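Local coordinates for MmoQ (Methylococcus capsulatus, PDB 3P3Q), which probably makes cyclic di-GMP from GTP as a full-length response regulator, of which this all-helical piece holds the HDOD domain, at residues A[36-41]-A[130-135]; A[58-63]-A[184-189]. The protein carries 4 engineered substitutions. All coordinates share one frame; numbering follows the deposited sequence.

In the fold
Two contacts, one buried and one partly buried, join distant parts of one HDOD domain. The centre of contact 1 lies about 2 Å, and that of contact 2 about 12 Å, from the centre of the chain, and their own centres are about 12 Å apart. Their segments alternate along the chain, and the two meet directly: Thr41 OG1 lies 3.7 Å from Val62 CG2, and Leu132 CD2 is 4.0 Å from Phe185 CE2. Helices 38-49 and 62-69, consecutive in the chain, thus start in different contacts yet share one interior. The diguanylate cyclase activity inferred for the whole protein would belong to its GGDEF domain, not to either contact.

Contact 1: A[36-41]-A[130-135]; sequences TDPALT and GLLADV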
ATOM      1  N   THR A  36       8.065  -1.589  -3.302  1.00 28.16           N
ATOM      2  CA  THR A  36       7.554  -2.756  -2.589  1.00 22.84           C
ATOM      3  C   THR A  36       7.304  -2.416  -1.109  1.00 33.43           C
ATOM      4  O   THR A  36       6.848  -3.258  -0.330  1.00 34.64           O
ATOM      5  CB  THR A  36       8.530  -3.958  -2.636  1.00 25.19           C
ATOM      6  OG1 THR A  36       9.682  -3.667  -1.840  1.00 26.42           O
ATOM      7  CG2 THR A  36       8.979  -4.276  -4.073  1.00 25.88           C
ATOM      8  N   ASP A  37       7.618  -1.186  -0.717  1.00 25.65           N
ATOM      9  CA  ASP A  37       7.463  -0.796   0.675  1.00 24.61           C
ATOM     10  C   ASP A  37       6.419   0.308   0.854  1.00 18.36           C
ATOM     11  O   ASP A  37       6.593   1.406   0.348  1.00 26.59           O
ATOM     12  CB  ASP A  37       8.807  -0.382   1.294  1.00 21.63           C
ATOM     13  CG  ASP A  37       8.673  -0.049   2.772  1.00 27.53           C
ATOM     14  OD1 ASP A  37       8.379  -0.978   3.567  1.00 23.86           O
ATOM     15  OD2 ASP A  37       8.839   1.139   3.134  1.00 27.57           O
ATOM     16  N   PRO A  38       5.319   0.005   1.557  1.00 21.49           N
ATOM     17  CA  PRO A  38       4.277   1.014   1.805  1.00 27.27           C
ATOM     18  C   PRO A  38       4.795   2.300   2.474  1.00 25.60           C
ATOM     19  O   PRO A  38       4.443   3.397   2.042  1.00 23.67           O
ATOM     20  CB  PRO A  38       3.307   0.285   2.746  1.00 26.33           C
ATOM     21  CG  PRO A  38       3.418  -1.151   2.361  1.00 20.18           C
ATOM     22  CD  PRO A  38       4.883  -1.348   1.964  1.00 18.26           C
ATOM     23  N   ALA A  39       5.618   2.161   3.510  1.00 24.35           N
ATOM     24  CA  ALA A  39       6.125   3.305   4.267  1.00 25.17           C
ATOM     25  C   ALA A  39       6.917   4.316   3.416  1.00 26.84           C
ATOM     26  O   ALA A  39       6.540   5.479   3.303  1.00 33.84           O
ATOM     27  CB  ALA A  39       6.948   2.809   5.437  1.00 26.43           C
ATOM     28  N   LEU A  40       8.012   3.866   2.818  1.00 30.42           N
ATOM     29  CA  LEU A  40       8.791   4.706   1.909  1.00 27.63           C
ATOM     30  C   LEU A  40       7.973   5.250   0.756  1.00 21.01           C
ATOM     31  O   LEU A  40       8.137   6.392   0.341  1.00 30.42           O
ATOM     32  CB  LEU A  40       9.957   3.915   1.343  1.00 31.59           C
ATOM     33  CG  LEU A  40      11.292   4.258   1.973  1.00 38.06           C
ATOM     34  CD1 LEU A  40      12.372   3.489   1.238  1.00 44.85           C
ATOM     35  CD2 LEU A  40      11.523   5.769   1.888  1.00 32.62           C
ATOM     36  N   THR A  41       7.091   4.429   0.220  1.00 22.05           N
ATOM     37  CA  THR A  41       6.260   4.887  -0.884  1.00 23.68           C
ATOM     38  C   THR A  41       5.395   6.053  -0.441  1.00 31.36           C
ATOM     39  O   THR A  41       5.250   7.028  -1.167  1.00 31.65           O
ATOM     40  CB  THR A  41       5.397   3.765  -1.418  1.00 25.37           C
ATOM     41  OG1 THR A  41       6.253   2.763  -1.952  1.00 28.03           O
ATOM     42  CG2 THR A  41       4.493   4.262  -2.515  1.00 35.37           C
ATOM     43  N   GLY A 130      -2.995  -0.345  -4.743  1.00 31.83           N
ATOM     44  CA  GLY A 130      -3.071  -1.700  -4.227  1.00 28.07           C
ATOM     45  C   GLY A 130      -2.162  -1.884  -3.032  1.00 38.25           C
ATOM     46  O   GLY A 130      -2.600  -2.313  -1.968  1.00 41.03           O
ATOM     47  N   LEU A 131      -0.892  -1.535  -3.207  1.00 37.79           N
ATOM     48  CA  LEU A 131       0.102  -1.611  -2.136  1.00 31.82           C
ATOM     49  C   LEU A 131      -0.354  -0.903  -0.850  1.00 21.12           C
ATOM     50  O   LEU A 131      -0.223  -1.424   0.246  1.00 27.24           O
ATOM     51  CB  LEU A 131       1.413  -0.999  -2.629  1.00 25.10           C
ATOM     52  CG  LEU A 131       2.587  -0.995  -1.664  1.00 24.58           C
ATOM     53  CD1 LEU A 131       3.165  -2.392  -1.615  1.00 19.99           C
ATOM     54  CD2 LEU A 131       3.649   0.002  -2.102  1.00 22.21           C
ATOM     55  N   LEU A 132      -0.920   0.276  -1.004  1.00 24.20           N
ATOM     56  CA  LEU A 132      -1.239   1.134   0.126  1.00 33.15           C
ATOM     57  C   LEU A 132      -2.670   0.983   0.628  1.00 37.58           C
ATOM     58  O   LEU A 132      -3.078   1.686   1.552  1.00 41.07           O
ATOM     59  CB  LEU A 132      -1.026   2.592  -0.280  1.00 28.21           C
ATOM     60  CG  LEU A 132       0.335   3.267  -0.031  1.00 35.99           C
ATOM     61  CD1 LEU A 132       1.433   2.330   0.503  1.00 24.77           C
ATOM     62  CD2 LEU A 132       0.788   3.996  -1.269  1.00 25.51           C
ATOM     63  N   ALA A 133      -3.427   0.076   0.019  1.00 37.44           N
ATOM     64  CA  ALA A 133      -4.881   0.027   0.208  1.00 33.16           C
ATOM     65  C   ALA A 133      -5.350  -0.231   1.632  1.00 33.05           C
ATOM     66  O   ALA A 133      -6.525  -0.058   1.924  1.00 36.51           O
ATOM     67  CB  ALA A 133      -5.525  -0.986  -0.761  1.00 34.19           C
ATOM     68  N   ASP A 134      -4.442  -0.657   2.508  1.00 39.62           N
ATOM     69  CA  ASP A 134      -4.775  -0.855   3.925  1.00 39.54           C
ATOM     70  C   ASP A 134      -3.685  -0.331   4.869  1.00 37.71           C
ATOM     71  O   ASP A 134      -3.538  -0.798   5.999  1.00 35.06           O
ATOM     72  CB  ASP A 134      -5.061  -2.333   4.210  1.00 43.61           C
ATOM     73  CG  ASP A 134      -3.875  -3.231   3.913  1.00 45.63           C
ATOM     74  OD1 ASP A 134      -2.989  -2.820   3.137  1.00 52.71           O
ATOM     75  OD2 ASP A 134      -3.831  -4.352   4.456  1.00 37.51           O
ATOM     76  N   VAL A 135      -2.930   0.653   4.401  1.00 30.24           N
ATOM     77  CA  VAL A 135      -1.816   1.192   5.170  1.00 29.14           C
ATOM     78  C   VAL A 135      -2.248   1.730   6.551  1.00 27.60           C
ATOM     79  O   VAL A 135      -1.434   1.844   7.462  1.00 26.50           O
ATOM     80  CB  VAL A 135      -1.042   2.252   4.329  1.00 28.83           C
ATOM     81  CG1 VAL A 135      -1.783   3.592   4.311  1.00 26.28           C
ATOM     82  CG2 VAL A 135       0.379   2.399   4.809  1.00 19.46           C
TER
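Pro38 and Leu132 mark the closest backbone approach, their CA atoms 5.8 Å apart, where the start of helix 38-49 meets the region around the end of helix 123-132. Pro38 supplies a compact wedge. Its ring runs at about a right angle to the side chain of Leu131, with CD 4.1 Å from Leu131 CD1. On its other flank Leu132 CD1 is modelled 3.4 Å from Pro38 CA, a closeness made less certain by the nearly eclipsed side chain of Leu132, while Val135 CG2 touches CB of the proline more loosely. With CG opposite the backbone N (chi1 -179°), Leu131 extends across the gap, and its CD2 meets Thr41 OG1 tip to tip at 3.8 Å. The methyl of Thr41 instead rests on Leu132 CD2.

No hydrogen bond crosses the contact, yet Thr41 OG1 is held: it donates to Asp37 O at 2.7 Å. That oxygen also accepts from Thr41 N, the two donors coming from opposite faces of the carbonyl plane. Turned away from the contact, Asp37 OD2 caps helix 38-49, receiving Leu40 N at 2.9 Å from the anti side but tilted out of the carboxylate plane, and also bonds to Thr8 OG1. Tyr100 of helix 97-116 covers Pro38 and Val135.

This is a helix start with an aspartate N-cap followed by proline, packed on leucines in the all-helical interior of an HDOD domain.

Contact 2: A[58-63]-A[184-189]; sequences PVASVI and GFPQVF
Pro58 faces Gly184 and Ala60 faces Phe185, each pair with CA atoms 6.3 Å apart, so that the turn leading into helix 62-69 lies against the link between helices 172-182 and 187-196. Gly184 has a positive phi of 76° and is the C-prime residue of the Schellman motif that closes helix 172-182. Its carbonyl oxygen sits close against the ring of Pro58, 3.1 Å from CB and 3.4 Å from CG; this is a tight backbone-to-ring contact. The same edge of Pro58 continues onto a second proline, CG meeting Pro186 CD at 3.9 Å, with the two rings set at a slant to one another.

Ala60 fills the next place. Its methyl lies 4.1 Å from Phe185 CE1, approaching that ring obliquely, and brushes Pro186 CD at 4.4 Å. Although the CB of Phe185 starts out away from the 58-63 segment, a chi1 of -108°, well off a staggered value, brings the ring back toward Ala60. Phe189 CG lies in plane at the edge of the same ring. One face of Phe189 in turn carries Pro186 CG, 3.6 Å above the ring plane and displaced toward the rim.

Helix 123-132 lies beside both segments: Thr128 bonds through OG1 to Ala60 O and also packs on Phe185, and Glu125 touches Ala60. Val59 N is taken by Asn49 OD1 of helix 38-49, and Ser61 OG caps helix 62-69 at Asp64 N.

No hydrogen bond joins the two segments. Several backbone polar groups are met by neighbouring helices and by the Schellman turn itself, and the interface is made by proline rings, a methyl, an aromatic ring and the Gly184 carbonyl oxygen; fit of shape, rather than directed bonding, therefore probably sets how the two loops lie together.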
ATOM      1  N   PRO A  58      -1.177  15.000  -9.477  1.00 47.40           N
ATOM      2  CA  PRO A  58      -0.274  14.358  -8.528  1.00 47.01           C
ATOM      3  C   PRO A  58       0.425  13.121  -9.087  1.00 48.84           C
ATOM      4  O   PRO A  58      -0.130  12.440  -9.959  1.00 47.63           O
ATOM      5  CB  PRO A  58      -1.226  13.942  -7.409  1.00 47.58           C
ATOM      6  CG  PRO A  58      -2.499  13.659  -8.111  1.00 40.16           C
ATOM      7  CD  PRO A  58      -2.588  14.707  -9.171  1.00 42.55           C
ATOM      8  N   VAL A  59       1.631  12.835  -8.589  1.00 38.69           N
ATOM      9  CA  VAL A  59       2.283  11.574  -8.918  1.00 39.75           C
ATOM     10  C   VAL A  59       1.607  10.458  -8.127  1.00 37.28           C
ATOM     11  O   VAL A  59       1.107  10.695  -7.031  1.00 36.69           O
ATOM     12  CB  VAL A  59       3.814  11.597  -8.652  1.00 59.23           C
ATOM     13  CG1 VAL A  59       4.515  12.449  -9.686  1.00 62.83           C
ATOM     14  CG2 VAL A  59       4.119  12.097  -7.257  1.00 55.40           C
ATOM     15  N   ALA A  60       1.560   9.258  -8.698  1.00 30.37           N
ATOM     16  CA  ALA A  60       0.881   8.140  -8.055  1.00 32.80           C
ATOM     17  C   ALA A  60       1.690   6.873  -8.253  1.00 33.20           C
ATOM     18  O   ALA A  60       1.155   5.764  -8.181  1.00 28.72           O
ATOM     19  CB  ALA A  60      -0.522   7.961  -8.618  1.00 38.58           C
ATOM     20  N   SER A  61       2.975   7.059  -8.535  1.00 28.20           N
ATOM     21  CA  SER A  61       3.910   5.961  -8.612  1.00 28.29           C
ATOM     22  C   SER A  61       5.248   6.495  -8.143  1.00 26.61           C
ATOM     23  O   SER A  61       5.517   7.684  -8.287  1.00 32.92           O
ATOM     24  CB  SER A  61       4.027   5.412 -10.048  1.00 19.46           C
ATOM     25  OG  SER A  61       4.855   6.235 -10.853  1.00 28.99           O
ATOM     26  N   VAL A  62       6.076   5.601  -7.606  1.00 27.58           N
ATOM     27  CA  VAL A  62       7.423   5.919  -7.144  1.00 26.99           C
ATOM     28  C   VAL A  62       8.313   6.401  -8.281  1.00 33.06           C
ATOM     29  O   VAL A  62       8.966   7.442  -8.158  1.00 36.09           O
ATOM     30  CB  VAL A  62       8.085   4.697  -6.420  1.00 22.14           C
ATOM     31  CG1 VAL A  62       9.535   4.968  -6.098  1.00 24.31           C
ATOM     32  CG2 VAL A  62       7.353   4.394  -5.140  1.00 26.28           C
ATOM     33  N   ILE A  63       8.340   5.662  -9.391  1.00 37.56           N
ATOM     34  CA  ILE A  63       9.219   6.042 -10.497  1.00 21.59           C
ATOM     35  C   ILE A  63       8.898   7.464 -10.932  1.00 24.90           C
ATOM     36  O   ILE A  63       9.796   8.261 -11.188  1.00 32.40           O
ATOM     37  CB  ILE A  63       9.184   5.041 -11.696  1.00 35.36           C
ATOM     38  CG1 ILE A  63      10.187   5.461 -12.784  1.00 33.93           C
ATOM     39  CG2 ILE A  63       7.773   4.895 -12.269  1.00 36.51           C
ATOM     40  CD1 ILE A  63      11.635   5.682 -12.282  1.00 24.59           C
ATOM     41  N   GLY A 184      -1.586  13.079  -1.206  1.00 31.78           N
ATOM     42  CA  GLY A 184      -1.944  13.654  -2.493  1.00 20.03           C
ATOM     43  C   GLY A 184      -2.414  12.666  -3.546  1.00 32.08           C
ATOM     44  O   GLY A 184      -2.419  12.976  -4.737  1.00 34.94           O
ATOM     45  N   PHE A 185      -2.810  11.469  -3.130  1.00 37.42           N
ATOM     46  CA  PHE A 185      -3.432  10.542  -4.074  1.00 40.16           C
ATOM     47  C   PHE A 185      -4.682  11.136  -4.729  1.00 49.87           C
ATOM     48  O   PHE A 185      -5.483  11.808  -4.063  1.00 45.70           O
ATOM     49  CB  PHE A 185      -3.771   9.209  -3.409  1.00 37.62           C
ATOM     50  CG  PHE A 185      -2.886   8.091  -3.853  1.00 44.97           C
ATOM     51  CD1 PHE A 185      -3.228   7.314  -4.950  1.00 43.39           C
ATOM     52  CD2 PHE A 185      -1.686   7.838  -3.199  1.00 50.74           C
ATOM     53  CE1 PHE A 185      -2.408   6.294  -5.382  1.00 48.30           C
ATOM     54  CE2 PHE A 185      -0.853   6.812  -3.628  1.00 53.62           C
ATOM     55  CZ  PHE A 185      -1.218   6.038  -4.720  1.00 52.28           C
ATOM     56  N   PRO A 186      -4.840  10.886  -6.045  1.00 48.49           N
ATOM     57  CA  PRO A 186      -5.975  11.313  -6.873  1.00 46.85           C
ATOM     58  C   PRO A 186      -7.315  10.893  -6.284  1.00 41.61           C
ATOM     59  O   PRO A 186      -7.458   9.766  -5.809  1.00 50.58           O
ATOM     60  CB  PRO A 186      -5.721  10.605  -8.215  1.00 56.60           C
ATOM     61  CG  PRO A 186      -4.611   9.602  -7.952  1.00 50.72           C
ATOM     62  CD  PRO A 186      -3.820  10.180  -6.839  1.00 46.41           C
ATOM     63  N   GLN A 187      -8.283  11.802  -6.314  1.00 37.67           N
ATOM     64  CA  GLN A 187      -9.562  11.598  -5.644  1.00 41.39           C
ATOM     65  C   GLN A 187     -10.276  10.333  -6.092  1.00 48.08           C
ATOM     66  O   GLN A 187     -10.948   9.670  -5.304  1.00 50.31           O
ATOM     67  CB  GLN A 187     -10.482  12.789  -5.889  1.00 57.78           C
ATOM     68  CG  GLN A 187     -11.685  12.791  -4.968  1.00 63.71           C
ATOM     69  CD  GLN A 187     -11.278  12.546  -3.528  1.00 63.93           C
ATOM     70  OE1 GLN A 187     -11.508  11.465  -2.983  1.00 72.47           O
ATOM     71  NE2 GLN A 187     -10.648  13.539  -2.911  1.00 56.23           N
ATOM     72  N   VAL A 188     -10.139  10.013  -7.369  1.00 49.25           N
ATOM     73  CA  VAL A 188     -10.761   8.825  -7.919  1.00 54.53           C
ATOM     74  C   VAL A 188     -10.264   7.537  -7.260  1.00 52.27           C
ATOM     75  O   VAL A 188     -11.024   6.587  -7.086  1.00 53.21           O
ATOM     76  CB  VAL A 188     -10.519   8.748  -9.422  1.00 59.47           C
ATOM     77  CG1 VAL A 188     -11.000   7.413  -9.957  1.00 58.29           C
ATOM     78  CG2 VAL A 188     -11.212   9.926 -10.118  1.00 61.40           C
ATOM     79  N   PHE A 189      -8.989   7.502  -6.892  1.00 46.78           N
ATOM     80  CA  PHE A 189      -8.441   6.314  -6.256  1.00 48.31           C
ATOM     81  C   PHE A 189      -9.046   6.148  -4.874  1.00 44.76           C
ATOM     82  O   PHE A 189      -9.307   5.032  -4.430  1.00 48.48           O
ATOM     83  CB  PHE A 189      -6.923   6.413  -6.116  1.00 53.24           C
ATOM     84  CG  PHE A 189      -6.157   6.177  -7.400  1.00 61.82           C
ATOM     85  CD1 PHE A 189      -6.599   6.702  -8.607  1.00 65.64           C
ATOM     86  CD2 PHE A 189      -4.965   5.468  -7.383  1.00 61.74           C
ATOM     87  CE1 PHE A 189      -5.881   6.493  -9.776  1.00 65.64           C
ATOM     88  CE2 PHE A 189      -4.244   5.264  -8.543  1.00 68.03           C
ATOM     89  CZ  PHE A 189      -4.704   5.777  -9.745  1.00 67.00           C
TER